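Long-range contacts in phycocyanobilin lyase subunit alpha (Nostoc sp. PCC 7120, PDB 5N3U), which associates with its partner subunit CpcF to form a lyase that is probably required for chromophorylation of the phycocyanin alpha subunit CpcA: residues L41-K47 / G82-N86; A78-G82 / A107-S111; R184-Q188 / D217-Y223; A227-A231 / A243-L247. All coordinates share one frame. Residues are numbered along the deposited sequence.

Interactions 1 and 2 overlap along the chain, and 3 and then 4 follow, in a helical chain without strands. Interactions 1 and 2 share helix 72-83 and Gly82, joining it to helices 31-43 and 102-115; their centres lie 10 Å apart, and they touch where Gly42 packs on Ala80. Interaction 3 joins helix 176-190 to 208-221, and interaction 4 joins 227-232 to 237-250; 12 Å separates their centres, and Leu247 packs against Leu218, Gly222 and Tyr223. The two pairs do not touch, their centres being 20 to 26 Å apart. Interactions 2 and 3 join helices of successive repeats, interaction 1 helix ends, and interaction 4 a helical hairpin, consistent with a HEAT-like solenoid.

Interaction 1 (L41-K47 / G82-N86)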
loop_
_atom_site.group_PDB
_atom_site.type_symbol
_atom_site.label_atom_id
_atom_site.label_comp_id
_atom_site.label_asym_id
_atom_site.label_seq_id
_atom_site.Cartn_x
_atom_site.Cartn_y
_atom_site.Cartn_z
ATOM N N LEU A 41 14.684 10.737 2.757
ATOM C CA LEU A 41 16.038 10.376 2.261
ATOM C C LEU A 41 16.359 8.912 2.528
ATOM O O LEU A 41 16.930 8.268 1.700
ATOM C CB LEU A 41 17.064 11.274 2.911
ATOM C CG LEU A 41 17.088 12.740 2.437
ATOM C CD1 LEU A 41 17.930 13.590 3.334
ATOM C CD2 LEU A 41 17.573 12.776 1.013
ATOM N N GLY A 42 15.883 8.383 3.648
ATOM C CA GLY A 42 16.064 6.935 3.966
ATOM C C GLY A 42 15.153 6.076 3.214
ATOM O O GLY A 42 15.578 5.032 2.697
ATOM N N LYS A 43 13.908 6.499 3.065
ATOM C CA LYS A 43 12.952 5.705 2.353
ATOM C C LYS A 43 13.370 5.509 0.898
ATOM O O LYS A 43 13.259 4.429 0.347
ATOM C CB LYS A 43 11.634 6.435 2.442
ATOM C CG LYS A 43 10.504 5.879 1.560
ATOM C CD LYS A 43 10.157 4.450 1.863
ATOM C CE LYS A 43 8.930 4.179 0.995
ATOM N NZ LYS A 43 8.341 2.905 1.373
ATOM N N TYR A 44 13.836 6.575 0.255
ATOM C CA TYR A 44 14.260 6.533 -1.141
ATOM C C TYR A 44 15.728 6.201 -1.263
ATOM O O TYR A 44 16.273 6.189 -2.375
ATOM C CB TYR A 44 13.884 7.867 -1.852
ATOM C CG TYR A 44 12.396 7.957 -1.949
ATOM C CD1 TYR A 44 11.652 8.428 -0.886
ATOM C CD2 TYR A 44 11.730 7.528 -3.082
ATOM C CE1 TYR A 44 10.270 8.480 -0.916
ATOM C CE2 TYR A 44 10.331 7.537 -3.121
ATOM C CZ TYR A 44 9.610 7.981 -2.011
ATOM O OH TYR A 44 8.211 8.013 -1.957
ATOM N N ARG A 45 16.387 5.882 -0.165
ATOM C CA ARG A 45 17.782 5.346 -0.208
ATOM C C ARG A 45 18.703 6.265 -1.080
ATOM O O ARG A 45 19.343 5.821 -1.997
ATOM C CB ARG A 45 17.823 3.929 -0.684
ATOM C CG ARG A 45 17.193 3.002 0.346
ATOM C CD ARG A 45 17.732 1.608 0.180
ATOM N NE ARG A 45 16.926 0.713 1.002
ATOM C CZ ARG A 45 17.340 0.022 2.064
ATOM N NH1 ARG A 45 18.604 0.071 2.518
ATOM N NH2 ARG A 45 16.453 -0.737 2.687
ATOM N N VAL A 46 18.685 7.544 -0.758
ATOM C CA VAL A 46 19.391 8.566 -1.476
ATOM C C VAL A 46 20.751 8.556 -0.877
ATOM O O VAL A 46 21.014 9.220 0.142
ATOM C CB VAL A 46 18.731 9.892 -1.231
ATOM C CG1 VAL A 46 19.491 11.039 -1.877
ATOM C CG2 VAL A 46 17.300 9.867 -1.775
ATOM N N LYS A 47 21.616 7.786 -1.506
ATOM C CA LYS A 47 22.973 7.563 -1.004
ATOM C C LYS A 47 24.051 8.612 -1.390
ATOM O O LYS A 47 25.154 8.493 -0.947
ATOM C CB LYS A 47 23.473 6.206 -1.467
ATOM C CG LYS A 47 22.485 5.113 -1.267
ATOM C CD LYS A 47 23.087 3.789 -1.651
ATOM C CE LYS A 47 22.587 2.753 -0.677
ATOM N NZ LYS A 47 22.509 1.415 -1.294
ATOM N N GLY A 82 21.221 4.378 8.507
ATOM C CA GLY A 82 21.461 2.979 8.396
ATOM C C GLY A 82 21.086 2.405 7.025
ATOM O O GLY A 82 21.579 1.409 6.677
ATOM N N LYS A 83 20.178 3.019 6.294
ATOM C CA LYS A 83 19.672 2.508 5.030
ATOM C C LYS A 83 20.609 2.947 3.896
ATOM O O LYS A 83 20.486 2.456 2.799
ATOM C CB LYS A 83 18.287 3.063 4.778
ATOM C CG LYS A 83 17.261 2.461 5.769
ATOM C CD LYS A 83 15.902 3.098 5.710
ATOM C CE LYS A 83 14.913 2.422 4.731
ATOM N NZ LYS A 83 15.427 2.268 3.319
ATOM N N LEU A 84 21.512 3.899 4.168
ATOM C CA LEU A 84 22.332 4.436 3.085
ATOM C C LEU A 84 23.646 3.721 2.879
ATOM O O LEU A 84 24.307 4.051 1.960
ATOM C CB LEU A 84 22.531 5.937 3.301
ATOM C CG LEU A 84 21.230 6.715 3.431
ATOM C CD1 LEU A 84 21.470 8.192 3.503
ATOM C CD2 LEU A 84 20.244 6.415 2.342
ATOM N N GLY A 85 24.062 2.819 3.778
ATOM C CA GLY A 85 25.225 2.026 3.610
ATOM C C GLY A 85 26.543 2.772 3.658
ATOM O O GLY A 85 27.507 2.295 3.100
ATOM N N ASN A 86 26.602 3.960 4.233
ATOM C CA ASN A 86 27.835 4.734 4.220
ATOM C C ASN A 86 28.443 4.777 5.630
ATOM O O ASN A 86 27.935 5.425 6.522
ATOM C CB ASN A 86 27.593 6.100 3.703
ATOM C CG ASN A 86 28.891 6.847 3.391
ATOM O OD1 ASN A 86 29.892 6.734 4.085
ATOM N ND2 ASN A 86 28.841 7.644 2.391
#
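Lys83 lays its side chain over the end of helix 31-43, its methylenes running beside Gly42 and its NZ donating a 2.8 Å hydrogen bond to Gly42 O. With no side chain on Gly42, Lys83 can come close, the two CA atoms lying 5.8 Å apart. Arg45 reaches back the other way: its NH1 makes a weak hydrogen bond of 3.1 Å to Lys83 O. The exchange puts two positive groups together, Lys83 NZ sitting over one face of the Arg45 guanidinium, 3.2 Å from Arg45 NE, with carbonyl oxygens as the acceptors. Helix 31-43 ends here in a Schellman motif. Arg45, with positive phi, is its C' residue; Val46 N bonds to Leu41 O at 3.1 Å and Arg45 N weakly to Gly42 O. Such a turn closes one helix of a HEAT-like repeat and leads the chain on to helix 49-58. Leu84 packs against the turn, its CD2 3.7 Å from Arg45 CA and its CD1 3.5 Å from Val46 O, and it also packs on Leu55 of helix 49-58. At the exposed border the aliphatic part of Lys47 covers the backbone of Leu84, with Lys47 CE 3.4 Å from Leu84 O.

Interaction 2 (A78-G82 / A107-S111)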
loop_
_atom_site.group_PDB
_atom_site.type_symbol
_atom_site.label_atom_id
_atom_site.label_comp_id
_atom_site.label_asym_id
_atom_site.label_seq_id
_atom_site.Cartn_x
_atom_site.Cartn_y
_atom_site.Cartn_z
ATOM N N ALA A 78 19.160 9.264 12.324
ATOM C CA ALA A 78 19.788 8.017 12.663
ATOM C C ALA A 78 19.247 6.813 11.884
ATOM O O ALA A 78 20.002 6.022 11.377
ATOM C CB ALA A 78 19.721 7.779 14.152
ATOM N N ARG A 79 17.939 6.715 11.777
ATOM C CA ARG A 79 17.265 5.607 11.068
ATOM C C ARG A 79 17.607 5.675 9.591
ATOM O O ARG A 79 17.991 4.688 8.981
ATOM C CB ARG A 79 15.756 5.722 11.179
ATOM C CG ARG A 79 15.134 5.547 12.519
ATOM C CD ARG A 79 13.580 5.833 12.624
ATOM N NE ARG A 79 13.163 5.747 14.050
ATOM C CZ ARG A 79 12.436 6.619 14.742
ATOM N NH1 ARG A 79 11.923 7.726 14.190
ATOM N NH2 ARG A 79 12.147 6.351 16.017
ATOM N N ALA A 80 17.554 6.869 9.012
ATOM C CA ALA A 80 17.902 7.050 7.611
ATOM C C ALA A 80 19.332 6.602 7.283
ATOM O O ALA A 80 19.545 5.873 6.259
ATOM C CB ALA A 80 17.710 8.510 7.208
ATOM N N LEU A 81 20.286 6.927 8.150
ATOM C CA LEU A 81 21.712 6.637 7.886
ATOM C C LEU A 81 21.993 5.183 7.783
ATOM O O LEU A 81 22.859 4.741 6.996
ATOM C CB LEU A 81 22.606 7.268 8.905
ATOM C CG LEU A 81 22.660 8.759 8.757
ATOM C CD1 LEU A 81 23.269 9.370 9.951
ATOM C CD2 LEU A 81 23.525 9.047 7.549
ATOM N N GLY A 82 21.221 4.378 8.507
ATOM C CA GLY A 82 21.461 2.979 8.396
ATOM C C GLY A 82 21.086 2.405 7.025
ATOM O O GLY A 82 21.579 1.409 6.677
ATOM N N ALA A 107 17.469 3.777 17.450
ATOM C CA ALA A 107 17.666 4.020 16.046
ATOM C C ALA A 107 19.108 3.857 15.639
ATOM O O ALA A 107 19.384 3.263 14.616
ATOM C CB ALA A 107 17.211 5.444 15.707
ATOM N N ALA A 108 20.021 4.313 16.491
ATOM C CA ALA A 108 21.460 4.206 16.207
ATOM C C ALA A 108 21.948 2.790 16.228
ATOM O O ALA A 108 22.674 2.329 15.357
ATOM C CB ALA A 108 22.293 5.027 17.196
ATOM N N ALA A 109 21.527 2.054 17.217
ATOM C CA ALA A 109 21.875 0.645 17.278
ATOM C C ALA A 109 21.324 -0.129 16.097
ATOM O O ALA A 109 22.037 -0.982 15.575
ATOM C CB ALA A 109 21.380 0.049 18.576
ATOM N N GLN A 110 20.097 0.163 15.666
ATOM C CA GLN A 110 19.557 -0.523 14.483
ATOM C C GLN A 110 20.383 -0.173 13.229
ATOM O O GLN A 110 20.747 -1.065 12.424
ATOM C CB GLN A 110 18.107 -0.127 14.233
ATOM C CG GLN A 110 17.161 -0.686 15.254
ATOM C CD GLN A 110 15.767 0.021 15.239
ATOM O OE1 GLN A 110 15.576 1.124 14.684
ATOM N NE2 GLN A 110 14.811 -0.599 15.930
ATOM N N SER A 111 20.745 1.100 13.101
ATOM C CA SER A 111 21.555 1.474 11.935
ATOM C C SER A 111 22.971 0.906 11.985
ATOM O O SER A 111 23.473 0.484 10.989
ATOM C CB SER A 111 21.556 3.003 11.852
ATOM O OG SER A 111 20.244 3.375 11.481
HETATM O O HOH W 1 13.861 3.172 15.107
#
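Ser111, Ala107 and Ala78 account for most of the surface buried where helices 72-83 and 102-115 run side by side. Ser111 points toward the neighbouring helix and, with chi1 in the m well, its OG donates a 2.7 Å hydrogen bond to Ala78 O, so a small polar side chain ties directly to the backbone of the other helix. Gly82 lies beside it, with its CA only 3.8 Å from Ser111 CA; a CB on this residue would collide with the serine hydroxyl. One turn earlier, Ala107 and Ala78 point at each other and their CB atoms meet at 3.8 Å. Ala107 CB also touches Arg79 CG at 3.8 Å, where the aliphatic part of the arginine borders the interface. Beyond it, water 1 accepts from Arg79 NE at 2.9 Å and donates to Gln110 OE1 at 2.7 Å, while Arg79 NH1 bonds to Asn76 on its own helix. Leu93 of helix 90-96 packs on both Ala78 and Ser111. These small residues bring the segment axes to 8.0 Å, and the angle of 3° between them makes the two segments practically parallel, as is typical of equivalent helices in successive repeats of a HEAT-like solenoid.

Interaction 3 (R184-Q188 / D217-Y223); sequences RAMYQ and DLGAIGY
Two helical segments run nearly parallel, their axes 10.1 Å apart at closest approach and 13° apart in direction. Arg184 is level with Asp217 (CA-CA 6.2 Å) and Gln188 with Ile221 (6.1 Å). Residues 184-188 and 217-221 are helical; Gly222 then leaves the helix with phi/psi 73/35, and Tyr223 is extended at -77/98. Arg184 takes chi1 to chi3 all t, with chi4 near -82°, and reaches across so that NE meets Asp217 OD1 at 3.1 Å, a salt bridge whose hydrogen bond is weak. Asp217 has chi1 m. Ala220 CB lies over one face of the guanidinium, 3.4 Å from Arg184 NH2, which also forms a salt bridge with Glu113. This pairing belongs to a HEAT-like solenoid, in which helices 176-190 and 208-221 lie side by side as corresponding helices of neighbouring repeats, with helix 193-203 between them in the chain. Ile221, chi1 p and chi2 t, fills the centre: its CB is 3.6 Å from Tyr187 CD1 and its CG2 3.4 Å from Gln188 CG. Gln188 is m, t with chi3 -65°. Tyr187 (chi1 t, chi2 -87°) and Tyr223 (chi1 t, chi2 54°) meet obliquely, ring centroids 5.4 Å apart and planes at 65°. Tyr223 OH hydrogen-bonds to Glu197. Water 2 lies 2.8 Å from Tyr187 OH and donates to Ile221 O at 3.0 Å and, weakly, to Gly222 O at 3.1 Å.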
loop_
_atom_site.group_PDB
_atom_site.type_symbol
_atom_site.label_atom_id
_atom_site.label_comp_id
_atom_site.label_asym_id
_atom_site.label_seq_id
_atom_site.Cartn_x
_atom_site.Cartn_y
_atom_site.Cartn_z
ATOM N N ARG A 184 19.795 -15.018 17.985
ATOM C CA ARG A 184 20.475 -14.602 16.781
ATOM C C ARG A 184 21.875 -14.232 16.893
ATOM O O ARG A 184 22.744 -14.675 16.108
ATOM C CB ARG A 184 19.681 -13.442 16.129
ATOM C CG ARG A 184 20.315 -12.881 14.895
ATOM C CD ARG A 184 19.673 -11.522 14.773
ATOM N NE ARG A 184 19.701 -10.781 13.514
ATOM C CZ ARG A 184 20.675 -10.041 13.055
ATOM N NH1 ARG A 184 21.915 -9.996 13.624
ATOM N NH2 ARG A 184 20.408 -9.386 11.923
ATOM N N ALA A 185 22.175 -13.405 17.865
ATOM C CA ALA A 185 23.541 -13.035 18.082
ATOM C C ALA A 185 24.429 -14.225 18.486
ATOM O O ALA A 185 25.547 -14.388 17.986
ATOM C CB ALA A 185 23.645 -11.986 19.122
ATOM N N MET A 186 23.883 -15.084 19.336
ATOM C CA MET A 186 24.681 -16.228 19.737
ATOM C C MET A 186 25.043 -17.129 18.547
ATOM O O MET A 186 26.184 -17.622 18.435
ATOM C CB MET A 186 23.944 -16.967 20.827
ATOM C CG MET A 186 24.017 -16.314 22.235
ATOM S SD MET A 186 25.645 -16.040 22.866
ATOM C CE MET A 186 26.236 -17.772 23.183
ATOM N N TYR A 187 24.077 -17.383 17.702
ATOM C CA TYR A 187 24.368 -18.115 16.475
ATOM C C TYR A 187 25.414 -17.447 15.587
ATOM O O TYR A 187 26.397 -18.061 15.116
ATOM C CB TYR A 187 23.124 -18.382 15.703
ATOM C CG TYR A 187 23.451 -19.299 14.514
ATOM C CD1 TYR A 187 23.875 -18.770 13.284
ATOM C CD2 TYR A 187 23.381 -20.669 14.647
ATOM C CE1 TYR A 187 24.189 -19.609 12.210
ATOM C CE2 TYR A 187 23.693 -21.518 13.584
ATOM C CZ TYR A 187 24.107 -20.988 12.382
ATOM O OH TYR A 187 24.434 -21.793 11.315
ATOM N N GLN A 188 25.279 -16.142 15.364
ATOM C CA GLN A 188 26.241 -15.480 14.546
ATOM C C GLN A 188 27.585 -15.532 15.071
ATOM O O GLN A 188 28.523 -15.680 14.322
ATOM C CB GLN A 188 25.867 -14.003 14.282
ATOM C CG GLN A 188 24.688 -13.851 13.424
ATOM C CD GLN A 188 24.314 -12.352 13.242
ATOM O OE1 GLN A 188 23.935 -11.659 14.189
ATOM N NE2 GLN A 188 24.379 -11.900 12.071
ATOM N N ASP A 217 15.843 -12.936 11.114
ATOM C CA ASP A 217 17.053 -13.419 11.806
ATOM C C ASP A 217 17.628 -14.679 11.099
ATOM O O ASP A 217 18.827 -14.779 10.891
ATOM C CB ASP A 217 16.729 -13.765 13.301
ATOM C CG ASP A 217 16.438 -12.548 14.165
ATOM O OD1 ASP A 217 16.673 -11.377 13.721
ATOM O OD2 ASP A 217 15.938 -12.741 15.296
ATOM N N LEU A 218 16.755 -15.590 10.727
ATOM C CA LEU A 218 17.189 -16.805 10.038
ATOM C C LEU A 218 17.797 -16.504 8.716
ATOM O O LEU A 218 18.850 -17.070 8.357
ATOM C CB LEU A 218 16.059 -17.781 9.875
ATOM C CG LEU A 218 15.683 -18.441 11.173
ATOM C CD1 LEU A 218 14.286 -19.005 11.127
ATOM C CD2 LEU A 218 16.712 -19.502 11.491
ATOM N N GLY A 219 17.219 -15.529 8.010
ATOM C CA GLY A 219 17.897 -14.970 6.834
ATOM C C GLY A 219 19.247 -14.360 7.050
ATOM O O GLY A 219 20.202 -14.700 6.364
ATOM N N ALA A 220 19.359 -13.536 8.081
ATOM C CA ALA A 220 20.630 -12.889 8.443
ATOM C C ALA A 220 21.726 -13.855 8.809
ATOM O O ALA A 220 22.883 -13.641 8.526
ATOM C CB ALA A 220 20.397 -11.955 9.626
ATOM N N ILE A 221 21.384 -14.958 9.412
ATOM C CA ILE A 221 22.407 -15.882 9.807
ATOM C C ILE A 221 22.618 -16.971 8.781
ATOM O O ILE A 221 23.611 -17.656 8.840
ATOM C CB ILE A 221 22.099 -16.447 11.202
ATOM C CG1 ILE A 221 20.892 -17.347 11.149
ATOM C CG2 ILE A 221 21.912 -15.278 12.165
ATOM C CD1 ILE A 221 20.460 -17.954 12.453
ATOM N N GLY A 222 21.652 -17.163 7.879
ATOM C CA GLY A 222 21.783 -18.114 6.777
ATOM C C GLY A 222 21.683 -19.562 7.229
ATOM O O GLY A 222 22.343 -20.396 6.639
ATOM N N TYR A 223 20.847 -19.864 8.225
ATOM C CA TYR A 223 20.757 -21.207 8.824
ATOM C C TYR A 223 19.982 -22.177 7.956
ATOM O O TYR A 223 18.746 -22.252 8.017
ATOM C CB TYR A 223 20.094 -21.126 10.210
ATOM C CG TYR A 223 19.996 -22.426 11.023
ATOM C CD1 TYR A 223 21.129 -23.213 11.304
ATOM C CD2 TYR A 223 18.777 -22.822 11.572
ATOM C CE1 TYR A 223 21.025 -24.393 12.062
ATOM C CE2 TYR A 223 18.672 -23.949 12.367
ATOM C CZ TYR A 223 19.796 -24.742 12.579
ATOM O OH TYR A 223 19.628 -25.862 13.329
HETATM O O HOH W 2 24.582 -20.499 8.798
#

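Interaction 4 (A227-A231 / A243-L247); sequences AEAIA and ALKGL
This is a wholly apolar contact between two antiparallel helices near the C-terminal end of the chain, joining the short helix 227-232 to the middle of helix 237-250. Both segments are regular helix. Their axes approach to 10.3 Å and cross at -162°, with Ala227 CA 6.7 Å from Leu244 CA and Ile230 CA 7.2 Å from Ala243 CA. Ile230 (chi1 m, chi2 t) points toward the partner helix and has the most surface buried of any residue here: its CG2 lies 3.8 Å from Ala243 CB and 3.7 Å from Leu244 CG, while its CD1 reaches Leu247 CD1 at 4.0 Å. A short helix followed by a longer antiparallel one makes a helical hairpin, consistent with a further HEAT-like repeat of the solenoid, here stacked on helix 208-221, whose Leu215 packs on both Ile230 and Ala243. Leu247, with chi1 off the wells at -95° and chi2 p, sets CD2 3.8 Å from Ala227 CB. Leu244 (m, t) turns its end inward, so that its CD2 is 4.3 Å from Ala227 CB and its CD1 4.5 Å from Ala231 CB. Helix 263-273 covers another side, Leu271 meeting Ala227 and Ala231, and Met272 meeting Leu244.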
loop_
_atom_site.group_PDB
_atom_site.type_symbol
_atom_site.label_atom_id
_atom_site.label_comp_id
_atom_site.label_asym_id
_atom_site.label_seq_id
_atom_site.Cartn_x
_atom_site.Cartn_y
_atom_site.Cartn_z
ATOM N N ALA A 227 15.207 -24.180 6.309
ATOM C CA ALA A 227 14.502 -23.886 4.997
ATOM C C ALA A 227 13.033 -24.306 4.910
ATOM O O ALA A 227 12.173 -23.486 4.599
ATOM C CB ALA A 227 15.289 -24.469 3.880
ATOM N N GLU A 228 12.700 -25.564 5.219
ATOM C CA GLU A 228 11.296 -25.981 5.101
ATOM C C GLU A 228 10.439 -25.415 6.190
ATOM O O GLU A 228 9.248 -25.139 5.978
ATOM C CB GLU A 228 11.137 -27.549 5.036
ATOM C CG GLU A 228 11.756 -28.118 3.764
ATOM C CD GLU A 228 13.291 -28.113 3.769
ATOM O OE1 GLU A 228 13.933 -28.117 4.859
ATOM O OE2 GLU A 228 13.924 -28.116 2.687
ATOM N N ALA A 229 11.003 -25.206 7.383
ATOM C CA ALA A 229 10.254 -24.552 8.384
ATOM C C ALA A 229 9.947 -23.089 7.923
ATOM O O ALA A 229 8.897 -22.589 8.193
ATOM C CB ALA A 229 10.997 -24.512 9.698
ATOM N N ILE A 230 10.883 -22.439 7.262
ATOM C CA ILE A 230 10.632 -21.045 6.789
ATOM C C ILE A 230 9.487 -21.079 5.780
ATOM O O ILE A 230 8.483 -20.368 5.909
ATOM C CB ILE A 230 11.901 -20.489 6.158
ATOM C CG1 ILE A 230 12.860 -20.152 7.289
ATOM C CG2 ILE A 230 11.628 -19.265 5.232
ATOM C CD1 ILE A 230 14.283 -20.021 6.802
ATOM N N ALA A 231 9.606 -21.973 4.819
ATOM C CA ALA A 231 8.623 -22.049 3.723
ATOM C C ALA A 231 7.243 -22.390 4.199
ATOM O O ALA A 231 6.256 -21.912 3.635
ATOM C CB ALA A 231 9.133 -22.958 2.594
ATOM N N ALA A 243 14.074 -14.458 4.156
ATOM C CA ALA A 243 14.777 -15.487 4.937
ATOM C C ALA A 243 15.464 -16.483 4.019
ATOM O O ALA A 243 16.681 -16.700 4.118
ATOM C CB ALA A 243 13.783 -16.148 5.824
ATOM N N LEU A 244 14.732 -16.969 3.012
ATOM C CA LEU A 244 15.312 -17.912 2.025
ATOM C C LEU A 244 16.422 -17.329 1.256
ATOM O O LEU A 244 17.444 -17.943 1.018
ATOM C CB LEU A 244 14.221 -18.558 1.133
ATOM C CG LEU A 244 13.229 -19.401 1.900
ATOM C CD1 LEU A 244 11.951 -19.819 1.135
ATOM C CD2 LEU A 244 13.961 -20.673 2.401
ATOM N N LYS A 245 16.302 -16.067 0.918
ATOM C CA LYS A 245 17.373 -15.424 0.232
ATOM C C LYS A 245 18.655 -15.443 1.049
ATOM O O LYS A 245 19.739 -15.538 0.490
ATOM C CB LYS A 245 17.005 -13.946 0.062
ATOM C CG LYS A 245 18.074 -13.112 -0.504
ATOM C CD LYS A 245 17.613 -11.673 -0.455
ATOM C CE LYS A 245 18.406 -10.815 -1.382
ATOM N NZ LYS A 245 19.619 -10.378 -0.688
ATOM N N GLY A 246 18.542 -15.239 2.350
ATOM C CA GLY A 246 19.759 -15.238 3.196
ATOM C C GLY A 246 20.331 -16.647 3.266
ATOM O O GLY A 246 21.520 -16.878 3.205
ATOM N N LEU A 247 19.485 -17.618 3.322
ATOM C CA LEU A 247 19.971 -18.992 3.265
ATOM C C LEU A 247 20.711 -19.282 1.946
ATOM O O LEU A 247 21.805 -19.864 1.924
ATOM C CB LEU A 247 18.823 -19.948 3.463
ATOM C CG LEU A 247 18.584 -20.446 4.848
ATOM C CD1 LEU A 247 18.132 -19.357 5.794
ATOM C CD2 LEU A 247 17.518 -21.522 4.854
#